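Local atomic coordinates of formimidoylglutamase (Bacillus subtilis, PDB entry 3M1R), a protein that catalyses the manganese-dependent hydrolysis of N-formimidoyl-L-glutamate to L-glutamate and formamide, a step in the breakdown of histidine. Residues Q151-A154 and H155-R159; G165-N168 and G169-F172; E201-A204 and K205-V209. All coordinates share one frame; numbering follows the deposited sequence.

Interaction 1 supplies Asp153, His155 and Asp157 to the two-metal site, which carries two calcium ions where manganese is expected in the working enzyme; the other two contacts follow it along the chain, on the same side of the subunit's centre. Interaction 2, its centre 10 Å from that of interaction 1, is joined to it by probable backbone hydrogen bonds, from Arg159 N to Gly169 O at 2.8 Å and from Phe172 N to Asp157 O at 3.2 Å. Interaction 3, its centre 12 Å from that of interaction 1, touches it by packing, with Val158 CB 3.6 Å from Tyr203 CD2. Interactions 2 and 3 do not meet; their nearest atoms are about 5 Å apart.

Interaction 1 (Q151-A154 and H155-R159); sequences QFDA and HHDVR. With CA (calcium ion), chain B; CA (calcium ion), chain C.
The Asp-x-His-x-Asp metal motif of the arginase family brings Asp153, His155 and Asp157 together just beyond strand 147-152. Asp153 bridges the two calcium ions: OD1 is 2.4 Å from the ion of chain B, which His155 ND1 also binds at 2.4 Å, and OD2 is 2.7 Å from the ion of chain C. Asp157 grips the chain C ion with both oxygens, OD2 at 2.5 Å, its carboxylate plane turned 80° from that of Asp153. Asn130 and Asp245 complete this site, Asp245 and Asp247 the other. A bidentate acid and a bridging acid suit a pair of closely spaced cations, inferred to be manganese in the active enzyme.

The turn is also held from within. His155 N donates to Asp153 OD1 over 2.7 Å, from above the carboxylate plane, while Ala154 CB lies over one face of the His155 ring, 3.9 Å from its centroid, in a CH-pi contact. Gln151 is the second shell: with CG anti to its N (chi1 172°) the extended chain brings NE2 within 3.3 Å of both Asp153 OD2 and His156 O. The N-H to His156 O is nearly straight (169°), the oxygen lying in the Gln151 amide plane, yet NE2 stands well above the His156 carbonyl plane. A leucine here would probably leave Asp153 OD2 and His156 O without the amide donor, and Gln188 NE2 without its acceptor OE1. His156 takes no metal; its ND1 is hydrogen-bonded to Gln188 OE1.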
loop_
_atom_site.group_PDB
_atom_site.type_symbol
_atom_site.label_atom_id
_atom_site.label_comp_id
_atom_site.label_asym_id
_atom_site.label_seq_id
_atom_site.Cartn_x
_atom_site.Cartn_y
_atom_site.Cartn_z
ATOM N N GLN D 151 8.897 -33.066 -4.594
ATOM C CA GLN D 151 7.956 -32.040 -4.141
ATOM C C GLN D 151 8.649 -31.119 -3.132
ATOM O O GLN D 151 8.957 -31.543 -2.016
ATOM C CB GLN D 151 6.731 -32.725 -3.511
ATOM C CG GLN D 151 5.723 -31.810 -2.796
ATOM C CD GLN D 151 4.666 -32.596 -2.001
ATOM O OE1 GLN D 151 4.668 -33.832 -1.978
ATOM N NE2 GLN D 151 3.771 -31.876 -1.340
ATOM N N PHE D 152 8.938 -29.881 -3.538
ATOM C CA PHE D 152 9.431 -28.878 -2.599
ATOM C C PHE D 152 8.219 -28.263 -1.900
ATOM O O PHE D 152 7.349 -27.671 -2.548
ATOM C CB PHE D 152 10.241 -27.798 -3.313
ATOM C CG PHE D 152 11.602 -28.258 -3.766
ATOM C CD1 PHE D 152 12.692 -28.178 -2.919
ATOM C CD2 PHE D 152 11.785 -28.765 -5.035
ATOM C CE1 PHE D 152 13.931 -28.596 -3.336
ATOM C CE2 PHE D 152 13.028 -29.200 -5.456
ATOM C CZ PHE D 152 14.100 -29.107 -4.613
ATOM N N ASP D 153 8.150 -28.421 -0.585
ATOM C CA ASP D 153 6.949 -28.041 0.143
ATOM C C ASP D 153 7.147 -27.973 1.650
ATOM O O ASP D 153 7.844 -28.817 2.235
ATOM C CB ASP D 153 5.811 -29.033 -0.175
ATOM C CG ASP D 153 4.469 -28.354 -0.224
ATOM O OD1 ASP D 153 4.243 -27.536 0.676
ATOM O OD2 ASP D 153 3.661 -28.614 -1.142
ATOM N N ALA D 154 6.535 -26.963 2.278
ATOM C CA ALA D 154 6.410 -26.950 3.730
ATOM C C ALA D 154 5.360 -27.964 4.183
ATOM O O ALA D 154 5.361 -28.355 5.342
ATOM C CB ALA D 154 6.011 -25.527 4.252
ATOM N N HIS D 155 4.452 -28.357 3.283
ATOM C CA HIS D 155 3.288 -29.174 3.658
ATOM C C HIS D 155 3.205 -30.475 2.884
ATOM O O HIS D 155 3.608 -30.533 1.726
ATOM C CB HIS D 155 1.980 -28.423 3.402
ATOM C CG HIS D 155 2.024 -26.982 3.786
ATOM N ND1 HIS D 155 2.568 -26.016 2.963
ATOM C CD2 HIS D 155 1.620 -26.342 4.901
ATOM C CE1 HIS D 155 2.466 -24.839 3.544
ATOM N NE2 HIS D 155 1.906 -25.003 4.726
ATOM N N HIS D 156 2.617 -31.495 3.513
ATOM C CA HIS D 156 2.472 -32.819 2.906
ATOM C C HIS D 156 1.533 -32.789 1.709
ATOM O O HIS D 156 1.761 -33.485 0.714
ATOM C CB HIS D 156 1.960 -33.840 3.929
ATOM C CG HIS D 156 2.944 -34.153 5.015
ATOM N ND1 HIS D 156 4.165 -34.742 4.767
ATOM C CD2 HIS D 156 2.885 -33.966 6.356
ATOM C CE1 HIS D 156 4.820 -34.895 5.904
ATOM N NE2 HIS D 156 4.062 -34.433 6.886
ATOM N N ASP D 157 0.489 -31.969 1.807
ATOM C CA ASP D 157 -0.546 -31.870 0.776
ATOM C C ASP D 157 -1.264 -33.170 0.508
ATOM O O ASP D 157 -1.513 -33.513 -0.649
ATOM C CB ASP D 157 0.013 -31.359 -0.542
ATOM C CG ASP D 157 0.108 -29.862 -0.584
ATOM O OD1 ASP D 157 -0.188 -29.212 0.448
ATOM O OD2 ASP D 157 0.465 -29.332 -1.658
ATOM N N VAL D 158 -1.601 -33.877 1.577
ATOM C CA VAL D 158 -2.387 -35.085 1.474
ATOM C C VAL D 158 -3.746 -34.921 2.169
ATOM O O VAL D 158 -4.264 -35.875 2.767
ATOM C CB VAL D 158 -1.620 -36.278 2.078
ATOM C CG1 VAL D 158 -0.421 -36.656 1.180
ATOM C CG2 VAL D 158 -1.173 -35.957 3.500
ATOM N N ARG D 159 -4.321 -33.719 2.082
ATOM C CA ARG D 159 -5.592 -33.414 2.750
ATOM C C ARG D 159 -6.744 -34.293 2.273
ATOM O O ARG D 159 -6.792 -34.673 1.103
ATOM C CB ARG D 159 -5.978 -31.940 2.553
ATOM C CG ARG D 159 -5.482 -30.996 3.635
ATOM C CD ARG D 159 -5.979 -29.576 3.387
ATOM N NE ARG D 159 -5.413 -28.616 4.334
ATOM C CZ ARG D 159 -6.052 -28.144 5.403
ATOM N NH1 ARG D 159 -5.451 -27.274 6.204
ATOM N NH2 ARG D 159 -7.290 -28.537 5.672
HETATM CA CA CA B . 2.786 -25.675 0.634
HETATM CA CA CA C . 1.398 -27.340 -0.563
#

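Interaction 2 (G165-N168 and G169-F172); sequences GPTN and GTPF
Thr167 to Thr170 form a type I beta turn, closed by Thr170 N donating to Thr167 O over 3.1 Å at 160°, with the donor well above the carbonyl plane. Asn168 and Gly169 occupy its corners, and the chain enters helix 171-178 directly afterwards. Just upstream the backbone bends a first time, in an inverse gamma turn centred on Pro166, whose ring fixes the phi that such a turn needs. Gly165, poorly ordered, has a phi of 102° at which a CB would collide with the carbonyl before it, so glycine fits there.

Across the turn the two threonines meet at about a right angle. The methyl CG2 of Thr170 presses on Thr167 OG1 at 3.2 Å and also comes within 3.6 Å of Gly165 O. In Thr170 the hydroxyl is flanked by the residue's own N and C (chi1 70°), which turns OG1 back to 3.0 Å from Thr167 O, the same oxygen that receives the turn's N-H. Threonine suits the place because its CB carries both a hydroxyl and a methyl, one for the carbonyl and one for the neighbouring side chain.

This bend lies in the loop that leads from strand 147-152, past the metal-binding residues, into the next helix of the arginase alpha/beta fold, and its backbone is tied to the metal-binding loop. Pro171 begins the helix, where an absent N-H costs little, and its CD rests 3.3 Å from Asn168 O. The Asn168 amide makes weak hydrogen bonds outside the turn, OD1 with Asn130 N and Ser51 OG, ND2 with Glu290 OE1. Pro166 and Thr167 pack on Thr98 and Val97 of a third subunit.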
loop_
_atom_site.group_PDB
_atom_site.type_symbol
_atom_site.label_atom_id
_atom_site.label_comp_id
_atom_site.label_asym_id
_atom_site.label_seq_id
_atom_site.Cartn_x
_atom_site.Cartn_y
_atom_site.Cartn_z
ATOM N N GLY D 165 -13.350 -30.537 -1.325
ATOM C CA GLY D 165 -13.340 -30.966 -2.718
ATOM C C GLY D 165 -11.909 -31.123 -3.207
ATOM O O GLY D 165 -11.010 -31.345 -2.395
ATOM N N PRO D 166 -11.681 -31.026 -4.533
ATOM C CA PRO D 166 -10.290 -30.994 -5.014
ATOM C C PRO D 166 -9.616 -29.699 -4.563
ATOM O O PRO D 166 -9.244 -28.859 -5.392
ATOM C CB PRO D 166 -10.434 -31.024 -6.544
ATOM C CG PRO D 166 -11.806 -31.569 -6.796
ATOM C CD PRO D 166 -12.650 -31.090 -5.642
ATOM N N THR D 167 -9.482 -29.538 -3.248
ATOM C CA THR D 167 -8.937 -28.310 -2.700
ATOM C C THR D 167 -7.432 -28.259 -2.832
ATOM O O THR D 167 -6.775 -29.225 -3.255
ATOM C CB THR D 167 -9.348 -28.030 -1.216
ATOM O OG1 THR D 167 -9.052 -29.159 -0.384
ATOM C CG2 THR D 167 -10.822 -27.704 -1.113
ATOM N N ASN D 168 -6.923 -27.089 -2.476
ATOM C CA ASN D 168 -5.518 -26.754 -2.519
ATOM C C ASN D 168 -4.630 -27.879 -2.024
ATOM O O ASN D 168 -3.623 -28.212 -2.646
ATOM C CB ASN D 168 -5.285 -25.511 -1.651
ATOM C CG ASN D 168 -4.410 -24.513 -2.328
ATOM O OD1 ASN D 168 -4.300 -24.524 -3.551
ATOM N ND2 ASN D 168 -3.774 -23.638 -1.554
ATOM N N GLY D 169 -5.013 -28.451 -0.891
ATOM C CA GLY D 169 -4.155 -29.369 -0.173
ATOM C C GLY D 169 -4.327 -30.838 -0.491
ATOM O O GLY D 169 -3.761 -31.682 0.209
ATOM N N THR D 170 -5.079 -31.163 -1.538
ATOM C CA THR D 170 -5.415 -32.572 -1.775
ATOM C C THR D 170 -4.634 -33.302 -2.882
ATOM O O THR D 170 -4.811 -34.510 -3.044
ATOM C CB THR D 170 -6.915 -32.756 -2.081
ATOM O OG1 THR D 170 -7.209 -32.208 -3.374
ATOM C CG2 THR D 170 -7.770 -32.064 -1.031
ATOM N N PRO D 171 -3.774 -32.591 -3.634
ATOM C CA PRO D 171 -3.292 -33.218 -4.871
ATOM C C PRO D 171 -2.647 -34.570 -4.615
ATOM O O PRO D 171 -2.908 -35.528 -5.343
ATOM C CB PRO D 171 -2.209 -32.260 -5.370
ATOM C CG PRO D 171 -2.287 -31.060 -4.523
ATOM C CD PRO D 171 -2.944 -31.436 -3.248
ATOM N N PHE D 172 -1.808 -34.649 -3.590
ATOM C CA PHE D 172 -1.019 -35.859 -3.396
ATOM C C PHE D 172 -1.780 -37.021 -2.764
ATOM O O PHE D 172 -1.424 -38.184 -2.979
ATOM C CB PHE D 172 0.288 -35.559 -2.669
ATOM C CG PHE D 172 1.248 -34.802 -3.506
ATOM C CD1 PHE D 172 1.341 -33.425 -3.399
ATOM C CD2 PHE D 172 2.019 -35.457 -4.452
ATOM C CE1 PHE D 172 2.212 -32.734 -4.202
ATOM C CE2 PHE D 172 2.885 -34.765 -5.249
ATOM C CZ PHE D 172 2.981 -33.411 -5.134
#

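Interaction 3 (E201-A204 and K205-V209)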
loop_
_atom_site.group_PDB
_atom_site.type_symbol
_atom_site.label_atom_id
_atom_site.label_comp_id
_atom_site.label_asym_id
_atom_site.label_seq_id
_atom_site.Cartn_x
_atom_site.Cartn_y
_atom_site.Cartn_z
ATOM N N GLU D 201 0.569 -36.460 8.414
ATOM C CA GLU D 201 1.916 -37.005 8.510
ATOM C C GLU D 201 1.816 -38.516 8.569
ATOM O O GLU D 201 2.575 -39.221 7.907
ATOM C CB GLU D 201 2.626 -36.477 9.755
ATOM C CG GLU D 201 4.036 -36.985 9.942
ATOM C CD GLU D 201 4.556 -36.722 11.343
ATOM O OE1 GLU D 201 5.402 -35.824 11.515
ATOM O OE2 GLU D 201 4.111 -37.409 12.286
ATOM N N ALA D 202 0.867 -39.018 9.359
ATOM C CA ALA D 202 0.665 -40.460 9.438
ATOM C C ALA D 202 0.298 -41.030 8.071
ATOM O O ALA D 202 0.761 -42.103 7.692
ATOM C CB ALA D 202 -0.418 -40.812 10.475
ATOM N N TYR D 203 -0.539 -40.312 7.332
ATOM C CA TYR D 203 -1.006 -40.815 6.049
ATOM C C TYR D 203 0.130 -40.929 5.036
ATOM O O TYR D 203 0.127 -41.826 4.198
ATOM C CB TYR D 203 -2.115 -39.931 5.485
ATOM C CG TYR D 203 -2.452 -40.272 4.054
ATOM C CD1 TYR D 203 -3.538 -41.085 3.748
ATOM C CD2 TYR D 203 -1.667 -39.799 3.005
ATOM C CE1 TYR D 203 -3.842 -41.406 2.433
ATOM C CE2 TYR D 203 -1.959 -40.118 1.691
ATOM C CZ TYR D 203 -3.047 -40.920 1.411
ATOM O OH TYR D 203 -3.344 -41.230 0.103
ATOM N N ALA D 204 1.091 -40.010 5.111
ATOM C CA ALA D 204 2.243 -40.037 4.216
ATOM C C ALA D 204 3.217 -41.139 4.604
ATOM O O ALA D 204 3.933 -41.675 3.760
ATOM C CB ALA D 204 2.948 -38.677 4.197
ATOM N N LYS D 205 3.244 -41.477 5.885
ATOM C CA LYS D 205 4.125 -42.535 6.352
ATOM C C LYS D 205 3.578 -43.907 5.973
ATOM O O LYS D 205 4.316 -44.772 5.520
ATOM C CB LYS D 205 4.364 -42.427 7.861
ATOM C CG LYS D 205 5.208 -41.211 8.231
ATOM C CD LYS D 205 5.714 -41.293 9.658
ATOM C CE LYS D 205 6.668 -40.146 9.973
ATOM N NZ LYS D 205 7.259 -40.297 11.338
ATOM N N LYS D 206 2.275 -44.086 6.137
ATOM C CA LYS D 206 1.617 -45.330 5.764
ATOM C C LYS D 206 2.001 -45.645 4.327
ATOM O O LYS D 206 2.321 -46.788 3.976
ATOM C CB LYS D 206 0.099 -45.160 5.860
ATOM C CG LYS D 206 -0.662 -46.398 6.279
ATOM C CD LYS D 206 -0.940 -46.403 7.785
ATOM C CE LYS D 206 -1.763 -45.183 8.223
ATOM N NZ LYS D 206 -2.132 -45.207 9.677
ATOM N N HIS D 207 1.983 -44.600 3.504
ATOM C CA HIS D 207 2.184 -44.730 2.074
ATOM C C HIS D 207 3.658 -44.747 1.691
ATOM O O HIS D 207 3.984 -44.772 0.509
ATOM C CB HIS D 207 1.463 -43.596 1.344
ATOM C CG HIS D 207 0.072 -43.943 0.922
ATOM N ND1 HIS D 207 -1.003 -43.900 1.785
ATOM C CD2 HIS D 207 -0.423 -44.347 -0.272
ATOM C CE1 HIS D 207 -2.099 -44.263 1.144
ATOM N NE2 HIS D 207 -1.773 -44.540 -0.107
ATOM N N ASN D 208 4.538 -44.722 2.692
ATOM C CA ASN D 208 5.986 -44.761 2.463
ATOM C C ASN D 208 6.521 -43.584 1.654
ATOM O O ASN D 208 7.355 -43.758 0.756
ATOM C CB ASN D 208 6.408 -46.077 1.799
ATOM C CG ASN D 208 6.106 -47.275 2.660
ATOM O OD1 ASN D 208 6.668 -47.431 3.743
ATOM N ND2 ASN D 208 5.204 -48.127 2.191
ATOM N N VAL D 209 6.042 -42.389 1.978
ATOM C CA VAL D 209 6.582 -41.187 1.364
ATOM C C VAL D 209 7.929 -40.862 2.014
ATOM O O VAL D 209 8.120 -41.053 3.223
ATOM C CB VAL D 209 5.575 -40.002 1.454
ATOM C CG1 VAL D 209 6.234 -38.651 1.080
ATOM C CG2 VAL D 209 4.381 -40.278 0.555
#
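His207 leans back along the end of helix 198-206 onto Tyr203, one turn earlier. Its CB lies 3.6 Å from Tyr203 O, and its CG 3.9 Å from the same Tyr203 O. Farther out, ND1 stands 3.4 Å from Tyr203 O and, if it carries the proton, makes a weak hydrogen bond to it, alongside an equally weak one from His207 N. ND1 is also over one face of the phenol ring, nearer the ring's edge than its middle. CE1 comes to 3.4 Å from Tyr203 OH, and NE2, at the far side of the imidazole, remains over the hydroxyl end. The two rings form an offset stack with centroids 4.5 Å apart and planes at 28°. Tyr203 can serve as the platform because its CG is anti to the backbone N (chi1 170°), which carries the ring out beside the last turn; its OH bonds to Asp177, and Arg173 makes a cation-pi contact with the ring.

The backbone meanwhile closes in a Schellman motif. Asn208 adopts a positive phi of 61°, a left-handed conformation that asparagine tolerates well, and its N donates to Lys205 O, while Val209 N bonds to Ala204 O at 2.9 Å. The apolar pair expected of this motif is present: Ala204 CB lies 4.0 Å from Val209 CB, joining the helix to the start of strand 210-213 within a beta-alpha-beta unit. Glu201 and Lys205, also one turn apart, run side by side, but Glu201 OE2 to Lys205 NZ is 4.4 Å, beyond a salt bridge; Glu201 OE2 bonds instead to Tyr74 of a second subunit.

Carbonyl oxygens at the helix C-terminus and Asp177 may favour a proton on the His207 ring while Arg173 opposes it, leaving its charge open.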